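Local coordinates for phiAB6 tailspike (Unidentified phage, PDB 5JS4), which probably binds and fragments the exopolysaccharide of Acinetobacter baumannii as the trimeric beta-helical tailspike of a phage, at residues V290-K295 with I331-T336; Q274-G279 with K295-N300; F354-G359 with V377-L382. One frame throughout, in Å; residues are numbered along the deposited sequence.

Contact 1 of 3, residues V290-K295 with I331-T336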
loop_
_atom_site.group_PDB
_atom_site.type_symbol
_atom_site.label_atom_id
_atom_site.label_comp_id
_atom_site.label_asym_id
_atom_site.label_seq_id
_atom_site.Cartn_x
_atom_site.Cartn_y
_atom_site.Cartn_z
ATOM N N VAL A 290 15.073 -36.476 -5.081
ATOM C CA VAL A 290 14.184 -36.941 -4.027
ATOM C C VAL A 290 12.752 -36.610 -4.427
ATOM O O VAL A 290 12.454 -35.480 -4.808
ATOM C CB VAL A 290 14.519 -36.275 -2.676
ATOM C CG1 VAL A 290 13.477 -36.619 -1.618
ATOM C CG2 VAL A 290 15.910 -36.692 -2.219
ATOM N N ASP A 291 11.879 -37.610 -4.356
ATOM C CA ASP A 291 10.451 -37.421 -4.564
ATOM C C ASP A 291 9.816 -37.231 -3.192
ATOM O O ASP A 291 9.743 -38.170 -2.402
ATOM C CB ASP A 291 9.858 -38.638 -5.283
ATOM C CG ASP A 291 8.403 -38.447 -5.681
ATOM O OD1 ASP A 291 7.734 -37.528 -5.160
ATOM O OD2 ASP A 291 7.913 -39.231 -6.521
ATOM N N LEU A 292 9.369 -36.009 -2.907
ATOM C CA LEU A 292 8.809 -35.680 -1.595
ATOM C C LEU A 292 7.452 -36.334 -1.334
ATOM O O LEU A 292 6.976 -36.335 -0.201
ATOM C CB LEU A 292 8.705 -34.158 -1.415
ATOM C CG LEU A 292 10.042 -33.437 -1.206
ATOM C CD1 LEU A 292 9.878 -31.937 -1.384
ATOM C CD2 LEU A 292 10.639 -33.742 0.162
ATOM N N LYS A 293 6.829 -36.874 -2.379
ATOM C CA LYS A 293 5.559 -37.591 -2.252
ATOM C C LYS A 293 4.490 -36.729 -1.579
ATOM O O LYS A 293 3.691 -37.226 -0.788
ATOM C CB LYS A 293 5.738 -38.898 -1.462
ATOM C CG LYS A 293 6.804 -39.840 -1.994
ATOM C CD LYS A 293 6.418 -40.416 -3.344
ATOM C CE LYS A 293 7.348 -41.547 -3.756
ATOM N NZ LYS A 293 7.068 -42.818 -3.028
ATOM N N GLY A 294 4.489 -35.432 -1.882
ATOM C CA GLY A 294 3.488 -34.517 -1.343
ATOM C C GLY A 294 3.817 -33.947 0.024
ATOM O O GLY A 294 3.037 -33.165 0.570
ATOM N N LYS A 295 4.961 -34.327 0.588
ATOM C CA LYS A 295 5.393 -33.742 1.850
ATOM C C LYS A 295 6.032 -32.388 1.599
ATOM O O LYS A 295 6.719 -32.187 0.603
ATOM C CB LYS A 295 6.366 -34.662 2.585
ATOM C CG LYS A 295 5.723 -35.974 2.991
ATOM C CD LYS A 295 6.590 -36.755 3.955
ATOM C CE LYS A 295 6.050 -38.156 4.163
ATOM N NZ LYS A 295 4.749 -38.189 4.892
ATOM N N ILE A 331 11.127 -33.106 -6.155
ATOM C CA ILE A 331 9.856 -33.032 -6.873
ATOM C C ILE A 331 8.685 -33.328 -5.939
ATOM O O ILE A 331 8.867 -33.888 -4.856
ATOM C CB ILE A 331 9.825 -33.967 -8.105
ATOM C CG1 ILE A 331 10.020 -35.437 -7.703
ATOM C CG2 ILE A 331 10.887 -33.534 -9.105
ATOM C CD1 ILE A 331 9.724 -36.424 -8.817
ATOM N N ASN A 332 7.490 -32.927 -6.368
ATOM C CA ASN A 332 6.238 -33.189 -5.645
ATOM C C ASN A 332 6.228 -32.651 -4.218
ATOM O O ASN A 332 5.739 -33.301 -3.293
ATOM C CB ASN A 332 5.909 -34.686 -5.658
ATOM C CG ASN A 332 5.663 -35.214 -7.058
ATOM O OD1 ASN A 332 5.011 -34.560 -7.873
ATOM N ND2 ASN A 332 6.177 -36.401 -7.342
ATOM N N CYS A 333 6.760 -31.449 -4.050
ATOM C CA CYS A 333 6.749 -30.801 -2.751
ATOM C C CYS A 333 5.319 -30.496 -2.339
ATOM O O CYS A 333 4.485 -30.155 -3.174
ATOM C CB CYS A 333 7.558 -29.508 -2.795
ATOM S SG CYS A 333 7.757 -28.712 -1.189
ATOM N N GLY A 334 5.047 -30.626 -1.046
ATOM C CA GLY A 334 3.771 -30.221 -0.468
ATOM C C GLY A 334 3.661 -28.709 -0.360
ATOM O O GLY A 334 4.467 -27.980 -0.935
ATOM N N PRO A 335 2.670 -28.221 0.404
ATOM C CA PRO A 335 2.359 -26.790 0.453
ATOM C C PRO A 335 3.265 -25.944 1.353
ATOM O O PRO A 335 2.978 -24.770 1.556
ATOM C CB PRO A 335 0.931 -26.775 1.005
ATOM C CG PRO A 335 0.873 -27.976 1.882
ATOM C CD PRO A 335 1.728 -29.015 1.214
ATOM N N THR A 336 4.339 -26.529 1.879
ATOM C CA THR A 336 5.229 -25.839 2.808
ATOM C C THR A 336 6.676 -25.962 2.359
ATOM O O THR A 336 7.146 -27.063 2.084
ATOM C CB THR A 336 5.115 -26.457 4.217
ATOM O OG1 THR A 336 3.758 -26.373 4.670
ATOM C CG2 THR A 336 6.032 -25.757 5.214
#
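Asp291 and Asn332 meet through their side chains. Asn332 ND2 donates to Asp291 OD1 at 2.9 Å, nearly straight (N-H...O 169°). The acceptor lies in the amide plane, yet the amide reaches OD1 from above the carboxylate plane. Lys293 N donates to the same oxygen from the opposite face of the carboxylate, closing an Asx turn. With CG anti to the backbone N (chi1 -173°), the Asp291 carboxylate stands where both donors can grip OD1.

Backbone bonds carry the rest of the polar contact. Around the parallel bridge of Asp291 with Ile331, Ile331 N donates to Val290 O at 3.0 Å and Leu292 N to Ile331 O at 2.9 Å. Where the chain turns at Asn332, its carbonyl O accepts from Gly294 N at 2.8 Å, inside the type I' turn from Leu292 to Lys295. Gly334 N then donates to Lys295 O at 2.8 Å.

Apolar contacts are few: Leu292 CD1 rests 3.6 Å from Cys333 CB, and Ile331 CG1 lies 3.7 Å from Asp291 CA.

Two donors on opposite faces of OD1 should fix the carboxylate's rotation and tie the Asx turn to Asn332, so this corner between coils of the beta-helix is held by directed polar bonds.

Contact 2 of 3, residues Q274-G279 with K295-N300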
loop_
_atom_site.group_PDB
_atom_site.type_symbol
_atom_site.label_atom_id
_atom_site.label_comp_id
_atom_site.label_asym_id
_atom_site.label_seq_id
_atom_site.Cartn_x
_atom_site.Cartn_y
_atom_site.Cartn_z
ATOM N N GLN A 274 3.241 -34.403 7.742
ATOM C CA GLN A 274 3.038 -33.563 6.562
ATOM C C GLN A 274 4.333 -33.136 5.885
ATOM O O GLN A 274 4.374 -33.015 4.665
ATOM C CB GLN A 274 2.261 -32.294 6.926
ATOM C CG GLN A 274 0.783 -32.499 7.215
ATOM C CD GLN A 274 -0.003 -31.199 7.158
ATOM O OE1 GLN A 274 0.447 -30.208 6.575
ATOM N NE2 GLN A 274 -1.190 -31.202 7.748
ATOM N N ASN A 275 5.369 -32.879 6.683
ATOM C CA ASN A 275 6.617 -32.313 6.187
ATOM C C ASN A 275 7.814 -33.203 6.455
ATOM O O ASN A 275 7.794 -34.025 7.376
ATOM C CB ASN A 275 6.871 -30.946 6.838
ATOM C CG ASN A 275 5.729 -29.965 6.627
ATOM O OD1 ASN A 275 5.342 -29.233 7.543
ATOM N ND2 ASN A 275 5.183 -29.943 5.424
ATOM N N LEU A 276 8.842 -33.036 5.622
ATOM C CA LEU A 276 10.166 -33.585 5.876
ATOM C C LEU A 276 10.947 -32.593 6.730
ATOM O O LEU A 276 10.927 -31.392 6.460
ATOM C CB LEU A 276 10.898 -33.864 4.559
ATOM C CG LEU A 276 12.309 -34.470 4.667
ATOM C CD1 LEU A 276 12.597 -35.427 3.518
ATOM C CD2 LEU A 276 13.390 -33.399 4.727
ATOM N N TYR A 277 11.619 -33.107 7.758
ATOM C CA TYR A 277 12.425 -32.297 8.672
ATOM C C TYR A 277 13.881 -32.729 8.649
ATOM O O TYR A 277 14.189 -33.915 8.518
ATOM C CB TYR A 277 11.884 -32.403 10.102
ATOM C CG TYR A 277 10.496 -31.841 10.228
ATOM C CD1 TYR A 277 9.385 -32.644 10.010
ATOM C CD2 TYR A 277 10.289 -30.498 10.525
ATOM C CE1 TYR A 277 8.106 -32.136 10.105
ATOM C CE2 TYR A 277 9.013 -29.976 10.618
ATOM C CZ TYR A 277 7.925 -30.799 10.405
ATOM O OH TYR A 277 6.650 -30.287 10.489
ATOM N N LEU A 278 14.772 -31.753 8.775
ATOM C CA LEU A 278 16.188 -32.027 8.966
ATOM C C LEU A 278 16.497 -32.138 10.453
ATOM O O LEU A 278 15.751 -31.626 11.290
ATOM C CB LEU A 278 17.034 -30.918 8.350
ATOM C CG LEU A 278 16.801 -30.624 6.868
ATOM C CD1 LEU A 278 17.743 -29.520 6.418
ATOM C CD2 LEU A 278 16.981 -31.869 6.005
ATOM N N GLY A 279 17.593 -32.819 10.772
ATOM C CA GLY A 279 18.096 -32.886 12.144
ATOM C C GLY A 279 18.686 -31.560 12.586
ATOM O O GLY A 279 18.784 -30.625 11.793
ATOM N N LYS A 295 4.961 -34.327 0.588
ATOM C CA LYS A 295 5.393 -33.742 1.850
ATOM C C LYS A 295 6.032 -32.388 1.599
ATOM O O LYS A 295 6.719 -32.187 0.603
ATOM C CB LYS A 295 6.366 -34.662 2.585
ATOM C CG LYS A 295 5.723 -35.974 2.991
ATOM C CD LYS A 295 6.590 -36.755 3.955
ATOM C CE LYS A 295 6.050 -38.156 4.163
ATOM N NZ LYS A 295 4.749 -38.189 4.892
ATOM N N GLY A 296 5.770 -31.442 2.489
ATOM C CA GLY A 296 6.484 -30.174 2.472
ATOM C C GLY A 296 7.893 -30.345 3.006
ATOM O O GLY A 296 8.309 -31.448 3.378
ATOM N N LEU A 297 8.619 -29.239 3.065
ATOM C CA LEU A 297 10.028 -29.265 3.413
ATOM C C LEU A 297 10.327 -28.219 4.479
ATOM O O LEU A 297 10.110 -27.028 4.264
ATOM C CB LEU A 297 10.864 -29.020 2.155
ATOM C CG LEU A 297 12.387 -29.053 2.276
ATOM C CD1 LEU A 297 12.885 -30.350 2.898
ATOM C CD2 LEU A 297 13.003 -28.858 0.900
ATOM N N VAL A 298 10.807 -28.682 5.630
ATOM C CA VAL A 298 11.199 -27.812 6.735
ATOM C C VAL A 298 12.669 -28.071 7.055
ATOM O O VAL A 298 13.058 -29.196 7.379
ATOM C CB VAL A 298 10.331 -28.061 7.983
ATOM C CG1 VAL A 298 10.747 -27.150 9.128
ATOM C CG2 VAL A 298 8.860 -27.856 7.653
ATOM N N GLY A 299 13.486 -27.028 6.949
ATOM C CA GLY A 299 14.915 -27.155 7.188
ATOM C C GLY A 299 15.274 -27.005 8.652
ATOM O O GLY A 299 14.413 -27.087 9.534
ATOM N N ASN A 300 16.558 -26.783 8.900
ATOM C CA ASN A 300 17.069 -26.575 10.252
ATOM C C ASN A 300 17.668 -25.180 10.409
ATOM O O ASN A 300 18.608 -24.971 11.178
ATOM C CB ASN A 300 18.072 -27.674 10.637
ATOM C CG ASN A 300 19.207 -27.835 9.636
ATOM O OD1 ASN A 300 19.379 -27.030 8.717
ATOM N ND2 ASN A 300 19.992 -28.885 9.819
HETATM O O HOH W 1 13.697 -29.548 10.785
#
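Successive coils of a right-handed parallel beta-helix, the fold of the pectate lyase-like family, pair here through strands 275-277 and 296-298. Their short axes approach to 4.4 Å with N-to-C directions 27° apart, which confirms a parallel pair. In register, Asn275 faces Gly296, Leu276 faces Leu297 and Tyr277 faces Val298. The main-chain bonds alternate between the strands: Gly296 N to Gln274 O, Leu276 N to Gly296 O at 2.8 Å, and Val298 N to Leu276 O at 2.8 Å. The last link, Leu278 N to Val298 O, is weak.

The side chains sort onto two faces. On one, Leu276 and Leu297 lie side by side and point the same way, with CD2 of Leu276 3.6 Å from CD1 of Leu297; helix 260-268 packs on Leu276, while Phe354 and Ile355 meet Leu297. On the other, Tyr277 runs alongside Val298, bringing CE2 of Tyr277 to 3.5 Å from CB of Val298. Val298 CG2 also touches Asn275 CB at 3.8 Å. Asn275 ND2 lies 3.2 Å from Gly296 CA, close against the bare alpha carbon. Nearby, Gln274 NE2 bonds to Gly313 O and Thr341 OG1 of the second subunit, placing this end of the pair at the trimer interface.

Beyond the strands, a water lies within hydrogen-bonding reach of Leu278 O and Gly299 O, with more acceptors about it than protons to give, and sits in plane at the edge of the Tyr277 ring. Asn300 holds CG between its backbone N and carbonyl carbon (chi1 54°), which turns the amide back across Leu278; ND2 of Asn300 donates to Gly279 O at 2.9 Å, with that oxygen close to the amide plane.

Contact 3 of 3, residues F354-G359 with V377-L382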
loop_
_atom_site.group_PDB
_atom_site.type_symbol
_atom_site.label_atom_id
_atom_site.label_comp_id
_atom_site.label_asym_id
_atom_site.label_seq_id
_atom_site.Cartn_x
_atom_site.Cartn_y
_atom_site.Cartn_z
ATOM N N PHE A 354 16.181 -26.574 -7.970
ATOM C CA PHE A 354 16.052 -27.034 -6.581
ATOM C C PHE A 354 14.768 -27.804 -6.281
ATOM O O PHE A 354 14.834 -28.972 -5.903
ATOM C CB PHE A 354 16.226 -25.898 -5.562
ATOM C CG PHE A 354 16.032 -26.343 -4.136
ATOM C CD1 PHE A 354 16.733 -27.438 -3.637
ATOM C CD2 PHE A 354 15.144 -25.686 -3.292
ATOM C CE1 PHE A 354 16.554 -27.868 -2.335
ATOM C CE2 PHE A 354 14.965 -26.111 -1.985
ATOM C CZ PHE A 354 15.669 -27.206 -1.508
ATOM N N ILE A 355 13.611 -27.165 -6.429
ATOM C CA ILE A 355 12.368 -27.767 -5.950
ATOM C C ILE A 355 11.149 -27.440 -6.817
ATOM O O ILE A 355 10.995 -26.316 -7.300
ATOM C CB ILE A 355 12.128 -27.368 -4.473
ATOM C CG1 ILE A 355 11.040 -28.234 -3.832
ATOM C CG2 ILE A 355 11.823 -25.878 -4.355
ATOM C CD1 ILE A 355 11.178 -28.345 -2.330
ATOM N N GLU A 356 10.302 -28.449 -7.018
ATOM C CA GLU A 356 9.039 -28.295 -7.729
ATOM C C GLU A 356 7.894 -28.323 -6.731
ATOM O O GLU A 356 7.785 -29.252 -5.927
ATOM C CB GLU A 356 8.857 -29.395 -8.773
ATOM C CG GLU A 356 9.842 -29.276 -9.921
ATOM C CD GLU A 356 9.691 -30.349 -10.976
ATOM O OE1 GLU A 356 8.657 -31.048 -10.993
ATOM O OE2 GLU A 356 10.619 -30.478 -11.801
ATOM N N ILE A 357 7.050 -27.297 -6.789
ATOM C CA ILE A 357 5.921 -27.149 -5.875
ATOM C C ILE A 357 4.697 -26.701 -6.676
ATOM O O ILE A 357 4.813 -25.880 -7.583
ATOM C CB ILE A 357 6.253 -26.152 -4.736
ATOM C CG1 ILE A 357 5.100 -26.085 -3.732
ATOM C CG2 ILE A 357 6.593 -24.769 -5.288
ATOM C CD1 ILE A 357 5.423 -25.319 -2.465
ATOM N N ASP A 358 3.529 -27.251 -6.361
ATOM C CA ASP A 358 2.322 -26.896 -7.101
ATOM C C ASP A 358 1.881 -25.468 -6.780
ATOM O O ASP A 358 2.045 -24.985 -5.654
ATOM C CB ASP A 358 1.186 -27.874 -6.815
ATOM C CG ASP A 358 0.050 -27.739 -7.809
ATOM O OD1 ASP A 358 0.216 -28.169 -8.972
ATOM O OD2 ASP A 358 -1.000 -27.193 -7.435
ATOM N N GLY A 359 1.315 -24.795 -7.774
ATOM C CA GLY A 359 0.896 -23.408 -7.617
ATOM C C GLY A 359 -0.330 -23.176 -6.748
ATOM O O GLY A 359 -0.535 -22.060 -6.270
ATOM N N VAL A 377 10.645 -23.885 -8.738
ATOM C CA VAL A 377 9.924 -24.258 -9.947
ATOM C C VAL A 377 8.463 -24.467 -9.578
ATOM O O VAL A 377 8.120 -25.436 -8.905
ATOM C CB VAL A 377 10.502 -25.540 -10.580
ATOM C CG1 VAL A 377 9.714 -25.939 -11.823
ATOM C CG2 VAL A 377 11.969 -25.340 -10.928
ATOM N N VAL A 378 7.610 -23.546 -10.010
ATOM C CA VAL A 378 6.180 -23.638 -9.742
ATOM C C VAL A 378 5.536 -24.490 -10.823
ATOM O O VAL A 378 5.712 -24.219 -12.008
ATOM C CB VAL A 378 5.506 -22.253 -9.735
ATOM C CG1 VAL A 378 4.021 -22.386 -9.425
ATOM C CG2 VAL A 378 6.182 -21.331 -8.728
ATOM N N LYS A 379 4.796 -25.513 -10.411
ATOM C CA LYS A 379 4.065 -26.359 -11.348
ATOM C C LYS A 379 2.621 -25.880 -11.460
ATOM O O LYS A 379 2.051 -25.348 -10.501
ATOM C CB LYS A 379 4.129 -27.829 -10.922
ATOM C CG LYS A 379 5.543 -28.374 -10.733
ATOM C CD LYS A 379 6.399 -28.325 -11.993
ATOM C CE LYS A 379 6.030 -29.424 -12.975
ATOM N NZ LYS A 379 6.874 -29.376 -14.204
ATOM N N GLN A 380 2.045 -26.066 -12.646
ATOM C CA GLN A 380 0.738 -25.514 -12.996
ATOM C C GLN A 380 0.731 -23.989 -12.792
ATOM O O GLN A 380 1.701 -23.333 -13.164
ATOM C CB GLN A 380 -0.386 -26.255 -12.255
ATOM C CG GLN A 380 -0.455 -27.733 -12.622
ATOM C CD GLN A 380 -0.551 -27.949 -14.127
ATOM O OE1 GLN A 380 -1.369 -27.319 -14.803
ATOM N NE2 GLN A 380 0.291 -28.830 -14.660
ATOM N N ALA A 381 -0.328 -23.422 -12.219
ATOM C CA ALA A 381 -0.429 -21.966 -12.083
ATOM C C ALA A 381 -0.659 -21.553 -10.636
ATOM O O ALA A 381 -1.211 -22.313 -9.841
ATOM C CB ALA A 381 -1.547 -21.432 -12.966
ATOM N N LEU A 382 -0.232 -20.339 -10.302
ATOM C CA LEU A 382 -0.444 -19.809 -8.957
ATOM C C LEU A 382 -1.927 -19.663 -8.647
ATOM O O LEU A 382 -2.716 -19.262 -9.501
ATOM C CB LEU A 382 0.195 -18.429 -8.790
ATOM C CG LEU A 382 1.663 -18.214 -9.137
ATOM C CD1 LEU A 382 2.046 -16.771 -8.840
ATOM C CD2 LEU A 382 2.547 -19.173 -8.364
HETATM O O HOH W 2 9.629 -29.365 -14.199
#
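With CG anti to its own carbonyl carbon (chi1 -68°) and the chain extended beyond it, Glu356 lies alongside Val377, pointing the same way, and its carboxylate meets Lys379. Lys379 starts the same way but folds at chi2 and chi3 (-61° and -76°), so its methylenes curl and pass obliquely over the carboxylate. The evidence is in the spacing: Glu356 CG is 3.8 Å from Val377 CG1, and Glu356 OE1 is 3.7 Å from Lys379 CD. The charged ends stop short of a salt bridge, OE1 to Lys379 NZ being 4.0 Å. A water joins them instead, donating to Glu356 OE2 at 2.8 Å and accepting from Lys379 NZ at 2.8 Å. Thr328 OG1 also bonds to OE2.

Beneath these side chains the parallel strands exchange backbone bonds from Val377 N to Ile355 O through Ile357 N to Val377 O and Lys379 N to Ile357 O. Gly359 N then donates to Lys379 O at 2.9 Å, beside the corners that the chain turns at Gly359 and Gln380. Gly359 CA approaches Ala381 O to 3.3 Å in a CA-H...O contact.

The chemistry implies a water-mediated charge pairing on one face, probably a modest electrostatic gain, beside a closely approached glycine corner.

All three contacts join neighbouring coils within the pectate lyase-like range. Contacts 1 and 2 interleave along the chain and share Lys295; contact 3 opens after both close. The centre of contact 1 is about 10 Å from those of contacts 2 and 3, which lie about 17 Å apart. Strands 290-291, 328-333, 353-358 and 374-379 are successive neighbours in one parallel sheet, linking contacts 1 and 3; contact 2 lies on another face, which contact 3 also enters after Gln380. Leu297 CD2 packs on Ile355 CD1 across the interior; Thr336 O probably bonds to Leu297 N. Contacts 1 and 2 touch the second subunit at several residues, contact 3 through Asp358, so coil stacking meets trimer assembly here.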